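Local coordinates for probable ABC transporter extracellular-binding protein YckB (Bacillus subtilis, PDB 2IEE), which probably binds a solute outside the cell and delivers it to an ABC transporter of the cell membrane, at residues A114-D119 and N195-P200; Q184-A189 and Q243-A248. All coordinates share one frame; numbering follows the deposited sequence.

Interaction 1. Residues A114-D119 and N195-P200; sequences AIVRKD and NITIHP
H199 N donates to A114 O, 2.7 Å away, a backbone bond that opens an antiparallel pairing of strands 108-116 and 197-214. V116 and T197 follow as the hydrogen-bonded pair, V116 N reaching T197 O and T197 N returning to V116 O, both at 2.9 Å. Between these bonds I115 and I198 form a non-hydrogen-bonded pair. Their side chains cross obliquely, I115 CG1 to I198 CG1 at 4.2 Å, while I115 CG2 meets I196 CB at 4.0 Å. This is the close-packed part: A114, I115 and V116 are buried, and the strands bond directly.

Toward K118 and D119 the chain leaves the sheet for solvent, and one polar side chain, N195, takes over. Its CG is anti to the backbone N (chi1 176°), and N195 OD1 accepts D119 N in the carbonyl plane, on a lone pair, at 2.9 Å. The same amide gives a weak bond from N195 ND2 to D119 OD1 at 3.2 Å, its plane turned 76° from the carboxylate. Also weak is K118 N to N195 O. R117 lays CG 3.4 Å from N195 ND2, its guanidinium continuing to V169 O and D175. An alanine at N195 would probably leave D119 N without this acceptor and D119 OD1 without a weak donor, holding the exposed loop less firmly.

H199 NE2 donates to I124 O, and V116 and T197 lie against L121. On the opposite face I115 and I196 rest on L166 of helix 162-171, I198 packs on helix 181-190, and I115 bonds through its backbone to I177 of strand 176-180.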
loop_
_atom_site.group_PDB
_atom_site.type_symbol
_atom_site.label_atom_id
_atom_site.label_comp_id
_atom_site.label_asym_id
_atom_site.label_seq_id
_atom_site.Cartn_x
_atom_site.Cartn_y
_atom_site.Cartn_z
ATOM N N ALA A 114 2.049 -10.589 -10.436
ATOM C CA ALA A 114 1.012 -10.876 -11.409
ATOM C C ALA A 114 0.189 -12.090 -11.011
ATOM O O ALA A 114 0.724 -13.096 -10.548
ATOM C CB ALA A 114 1.640 -11.119 -12.780
ATOM N N ILE A 115 -1.120 -11.987 -11.178
ATOM C CA ILE A 115 -1.995 -13.105 -10.898
ATOM C C ILE A 115 -2.332 -13.684 -12.264
ATOM O O ILE A 115 -2.742 -12.963 -13.173
ATOM C CB ILE A 115 -3.277 -12.669 -10.176
ATOM C CG1 ILE A 115 -3.017 -12.612 -8.672
ATOM C CG2 ILE A 115 -4.416 -13.641 -10.490
ATOM C CD1 ILE A 115 -4.197 -12.090 -7.873
ATOM N N VAL A 116 -2.120 -14.985 -12.402
ATOM C CA VAL A 116 -2.377 -15.694 -13.649
ATOM C C VAL A 116 -3.140 -16.966 -13.290
ATOM O O VAL A 116 -3.429 -17.193 -12.116
ATOM C CB VAL A 116 -1.043 -16.066 -14.345
ATOM C CG1 VAL A 116 -0.294 -14.797 -14.752
ATOM C CG2 VAL A 116 -0.167 -16.892 -13.399
ATOM N N ARG A 117 -3.478 -17.785 -14.284
ATOM C CA ARG A 117 -4.185 -19.030 -14.010
ATOM C C ARG A 117 -3.285 -20.008 -13.261
ATOM O O ARG A 117 -2.085 -20.074 -13.510
ATOM C CB ARG A 117 -4.669 -19.677 -15.312
ATOM C CG ARG A 117 -5.965 -19.086 -15.846
ATOM C CD ARG A 117 -6.358 -19.734 -17.162
ATOM N NE ARG A 117 -5.530 -19.272 -18.271
ATOM C CZ ARG A 117 -5.568 -18.033 -18.762
ATOM N NH1 ARG A 117 -6.391 -17.133 -18.235
ATOM N NH2 ARG A 117 -4.798 -17.698 -19.791
ATOM N N LYS A 118 -3.873 -20.766 -12.338
ATOM C CA LYS A 118 -3.114 -21.742 -11.564
ATOM C C LYS A 118 -2.704 -22.948 -12.411
ATOM O O LYS A 118 -1.607 -23.488 -12.235
ATOM C CB LYS A 118 -3.929 -22.225 -10.358
ATOM C CG LYS A 118 -3.172 -23.224 -9.464
ATOM C CD LYS A 118 -4.049 -23.786 -8.352
ATOM C CE LYS A 118 -4.506 -22.695 -7.392
ATOM N NZ LYS A 118 -5.456 -23.223 -6.376
ATOM N N ASP A 119 -3.570 -23.366 -13.334
ATOM C CA ASP A 119 -3.267 -24.532 -14.162
ATOM C C ASP A 119 -2.201 -24.352 -15.244
ATOM O O ASP A 119 -1.418 -25.266 -15.475
ATOM C CB ASP A 119 -4.546 -25.103 -14.789
ATOM C CG ASP A 119 -5.265 -24.113 -15.681
ATOM O OD1 ASP A 119 -4.792 -22.967 -15.845
ATOM O OD2 ASP A 119 -6.320 -24.492 -16.228
ATOM N N ASN A 195 -9.247 -20.807 -10.044
ATOM C CA ASN A 195 -8.072 -21.146 -10.837
ATOM C C ASN A 195 -7.183 -19.929 -11.062
ATOM O O ASN A 195 -7.041 -19.450 -12.183
ATOM C CB ASN A 195 -8.479 -21.752 -12.181
ATOM C CG ASN A 195 -7.281 -22.036 -13.077
ATOM O OD1 ASN A 195 -6.221 -22.450 -12.607
ATOM N ND2 ASN A 195 -7.452 -21.828 -14.374
ATOM N N ILE A 196 -6.595 -19.434 -9.978
ATOM C CA ILE A 196 -5.704 -18.284 -10.026
ATOM C C ILE A 196 -4.569 -18.495 -9.032
ATOM O O ILE A 196 -4.683 -19.276 -8.088
ATOM C CB ILE A 196 -6.419 -16.965 -9.629
ATOM C CG1 ILE A 196 -6.886 -17.048 -8.173
ATOM C CG2 ILE A 196 -7.583 -16.692 -10.569
ATOM C CD1 ILE A 196 -7.485 -15.755 -7.637
ATOM N N THR A 197 -3.473 -17.787 -9.248
ATOM C CA THR A 197 -2.330 -17.873 -8.358
ATOM C C THR A 197 -1.426 -16.707 -8.703
ATOM O O THR A 197 -1.598 -16.067 -9.740
ATOM C CB THR A 197 -1.549 -19.188 -8.565
ATOM O OG1 THR A 197 -0.475 -19.264 -7.617
ATOM C CG2 THR A 197 -0.974 -19.240 -9.978
ATOM N N ILE A 198 -0.476 -16.419 -7.825
ATOM C CA ILE A 198 0.474 -15.346 -8.062
ATOM C C ILE A 198 1.618 -16.003 -8.816
ATOM O O ILE A 198 2.123 -17.040 -8.388
ATOM C CB ILE A 198 0.986 -14.756 -6.732
ATOM C CG1 ILE A 198 -0.182 -14.080 -6.001
ATOM C CG2 ILE A 198 2.125 -13.782 -6.995
ATOM C CD1 ILE A 198 0.175 -13.416 -4.685
ATOM N N HIS A 199 2.007 -15.433 -9.950
ATOM C CA HIS A 199 3.096 -16.018 -10.732
ATOM C C HIS A 199 4.355 -16.075 -9.868
ATOM O O HIS A 199 4.758 -15.077 -9.284
ATOM C CB HIS A 199 3.357 -15.198 -11.997
ATOM C CG HIS A 199 4.235 -15.893 -12.989
ATOM N ND1 HIS A 199 5.574 -16.122 -12.766
ATOM C CD2 HIS A 199 3.955 -16.441 -14.195
ATOM C CE1 HIS A 199 6.084 -16.782 -13.792
ATOM N NE2 HIS A 199 5.123 -16.988 -14.673
ATOM N N PRO A 200 4.992 -17.252 -9.786
ATOM C CA PRO A 200 6.202 -17.452 -8.985
ATOM C C PRO A 200 7.483 -16.734 -9.392
ATOM O O PRO A 200 8.373 -16.572 -8.564
ATOM C CB PRO A 200 6.374 -18.973 -8.999
ATOM C CG PRO A 200 5.850 -19.349 -10.357
ATOM C CD PRO A 200 4.593 -18.502 -10.458
HETATM O O HOH W 1 4.158 -12.479 -10.090
#

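Interaction 2. Residues Q184-A189 and Q243-A248; sequences QTLALA and QFFNKA
F245 O is gripped twice: a water that also donates to T185 OG1 donates a hydrogen bond to F245 O, 2.7 Å away, and A248 N reaches F245 O at 3.1 Å. The second bond closes a type I' beta turn, F245 to A248, just after helix 236-244. The water links helix 181-190, which lies on the mixed sheet of one lobe, to the segment after helix 236-244, where F244 packs on Y49 and E52 of helix 49-60 in the other; this is consistent with a place at the interlobe cleft of a two-lobed solute-binding fold. T185 OG1 lies 2.7 Å from the water and is also bonded to Y182 O, so its hydroxyl is held between its own helix and the bridge.

The apolar part of the crossing belongs to L186. Its CG is anti to the carbonyl carbon (chi1 -70°), and its two methyls divide the work. L186 CD1 comes obliquely to the ring of F245, 4.3 Å from F245 CD1, with P33 touching both residues. L186 CD2 meets N246 CB at 3.6 Å and lies 4.0 Å from F245 C, close to the carbonyl whose oxygen holds the water.

N246 takes left-handed backbone angles in the turn (phi 45°), and its side chain slides past that of L186 in the opposite direction. Its CG is anti to the backbone N, and beyond it the amide reaches the last helical turn, N246 ND2 standing 3.3 Å from A189 CB.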
loop_
_atom_site.group_PDB
_atom_site.type_symbol
_atom_site.label_atom_id
_atom_site.label_comp_id
_atom_site.label_asym_id
_atom_site.label_seq_id
_atom_site.Cartn_x
_atom_site.Cartn_y
_atom_site.Cartn_z
ATOM N N GLN A 184 -2.464 -8.943 -3.750
ATOM C CA GLN A 184 -2.786 -10.144 -4.504
ATOM C C GLN A 184 -2.800 -11.399 -3.629
ATOM O O GLN A 184 -3.536 -12.333 -3.922
ATOM C CB GLN A 184 -1.828 -10.310 -5.697
ATOM C CG GLN A 184 -1.856 -9.106 -6.645
ATOM C CD GLN A 184 -1.441 -9.432 -8.075
ATOM O OE1 GLN A 184 -0.360 -9.967 -8.322
ATOM N NE2 GLN A 184 -2.302 -9.093 -9.024
ATOM N N THR A 185 -2.007 -11.429 -2.560
ATOM C CA THR A 185 -2.013 -12.601 -1.683
ATOM C C THR A 185 -3.378 -12.667 -1.003
ATOM O O THR A 185 -3.885 -13.747 -0.692
ATOM C CB THR A 185 -0.948 -12.526 -0.579
ATOM O OG1 THR A 185 -1.244 -11.433 0.296
ATOM C CG2 THR A 185 0.440 -12.346 -1.182
ATOM N N LEU A 186 -3.973 -11.503 -0.774
ATOM C CA LEU A 186 -5.280 -11.454 -0.143
ATOM C C LEU A 186 -6.317 -11.974 -1.121
ATOM O O LEU A 186 -7.301 -12.587 -0.717
ATOM C CB LEU A 186 -5.620 -10.028 0.289
ATOM C CG LEU A 186 -4.761 -9.540 1.459
ATOM C CD1 LEU A 186 -5.138 -8.111 1.825
ATOM C CD2 LEU A 186 -4.967 -10.466 2.654
ATOM N N ALA A 187 -6.084 -11.733 -2.411
ATOM C CA ALA A 187 -6.995 -12.197 -3.453
ATOM C C ALA A 187 -7.056 -13.721 -3.413
ATOM O O ALA A 187 -8.137 -14.310 -3.421
ATOM C CB ALA A 187 -6.516 -11.727 -4.820
ATOM N N LEU A 188 -5.884 -14.348 -3.377
ATOM C CA LEU A 188 -5.780 -15.805 -3.324
ATOM C C LEU A 188 -6.417 -16.349 -2.046
ATOM O O LEU A 188 -7.151 -17.338 -2.079
ATOM C CB LEU A 188 -4.309 -16.235 -3.382
ATOM C CG LEU A 188 -3.621 -16.398 -4.742
ATOM C CD1 LEU A 188 -3.981 -15.268 -5.674
ATOM C CD2 LEU A 188 -2.122 -16.451 -4.524
ATOM N N ALA A 189 -6.140 -15.696 -0.921
ATOM C CA ALA A 189 -6.691 -16.131 0.356
ATOM C C ALA A 189 -8.211 -16.055 0.358
ATOM O O ALA A 189 -8.875 -16.877 0.984
ATOM C CB ALA A 189 -6.131 -15.285 1.489
ATOM N N GLN A 243 -2.491 -8.931 11.156
ATOM C CA GLN A 243 -3.917 -8.714 11.321
ATOM C C GLN A 243 -4.583 -8.222 10.040
ATOM O O GLN A 243 -5.669 -8.674 9.685
ATOM C CB GLN A 243 -4.172 -7.701 12.443
ATOM C CG GLN A 243 -5.606 -7.193 12.477
ATOM C CD GLN A 243 -5.868 -6.203 13.595
ATOM O OE1 GLN A 243 -7.002 -5.753 13.786
ATOM N NE2 GLN A 243 -4.822 -5.858 14.342
ATOM N N PHE A 244 -3.930 -7.298 9.343
ATOM C CA PHE A 244 -4.488 -6.726 8.124
ATOM C C PHE A 244 -4.075 -7.373 6.816
ATOM O O PHE A 244 -4.761 -7.214 5.804
ATOM C CB PHE A 244 -4.179 -5.228 8.082
ATOM C CG PHE A 244 -4.961 -4.445 9.087
ATOM C CD1 PHE A 244 -6.305 -4.164 8.870
ATOM C CD2 PHE A 244 -4.379 -4.050 10.284
ATOM C CE1 PHE A 244 -7.057 -3.504 9.832
ATOM C CE2 PHE A 244 -5.124 -3.391 11.251
ATOM C CZ PHE A 244 -6.469 -3.119 11.021
ATOM N N PHE A 245 -2.968 -8.104 6.829
ATOM C CA PHE A 245 -2.488 -8.764 5.625
ATOM C C PHE A 245 -2.476 -10.296 5.720
ATOM O O PHE A 245 -1.565 -10.956 5.224
ATOM C CB PHE A 245 -1.092 -8.232 5.281
ATOM C CG PHE A 245 -1.099 -6.833 4.723
ATOM C CD1 PHE A 245 -1.418 -6.603 3.385
ATOM C CD2 PHE A 245 -0.795 -5.740 5.537
ATOM C CE1 PHE A 245 -1.435 -5.299 2.864
ATOM C CE2 PHE A 245 -0.809 -4.437 5.030
ATOM C CZ PHE A 245 -1.130 -4.219 3.685
ATOM N N ASN A 246 -3.503 -10.843 6.364
ATOM C CA ASN A 246 -3.680 -12.287 6.524
ATOM C C ASN A 246 -2.437 -13.091 6.928
ATOM O O ASN A 246 -2.035 -14.036 6.237
ATOM C CB ASN A 246 -4.295 -12.868 5.240
ATOM C CG ASN A 246 -4.881 -14.257 5.443
ATOM O OD1 ASN A 246 -5.512 -14.538 6.458
ATOM N ND2 ASN A 246 -4.688 -15.127 4.465
ATOM N N LYS A 247 -1.847 -12.696 8.054
ATOM C CA LYS A 247 -0.669 -13.342 8.646
ATOM C C LYS A 247 0.686 -13.005 8.017
ATOM O O LYS A 247 1.729 -13.459 8.493
ATOM C CB LYS A 247 -0.864 -14.860 8.686
ATOM C CG LYS A 247 -2.200 -15.319 9.282
ATOM C CD LYS A 247 -2.495 -14.674 10.638
ATOM C CE LYS A 247 -3.803 -15.187 11.240
ATOM N NZ LYS A 247 -4.952 -15.062 10.293
ATOM N N ALA A 248 0.679 -12.208 6.955
ATOM C CA ALA A 248 1.931 -11.812 6.323
ATOM C C ALA A 248 2.483 -10.619 7.102
ATOM O O ALA A 248 1.722 -9.884 7.738
ATOM C CB ALA A 248 1.689 -11.430 4.883
HETATM O O HOH W 2 -1.184 -12.254 2.888
#

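Helix 181-190 joins the two contacts: L188, Q184 and T185 pack against I198 or I115 of interaction 1, while in interaction 2 L186 and A189 touch residues 243-248, and T185 reaches them through a water. I198 CG1 comes within 3.4 Å of L188 CD2. Interaction 1 lies within one lobe, its sheet residues largely buried and tied by direct backbone bonds, its far end exposed and held by an asparagine. Interaction 2 lies between the lobes, nearer the centre of the chain yet smaller, 196 against 565 Å² of buried surface, and relies on leucine methyls and a bridging water. The centres of interactions 1 and 2 are about 15 Å apart.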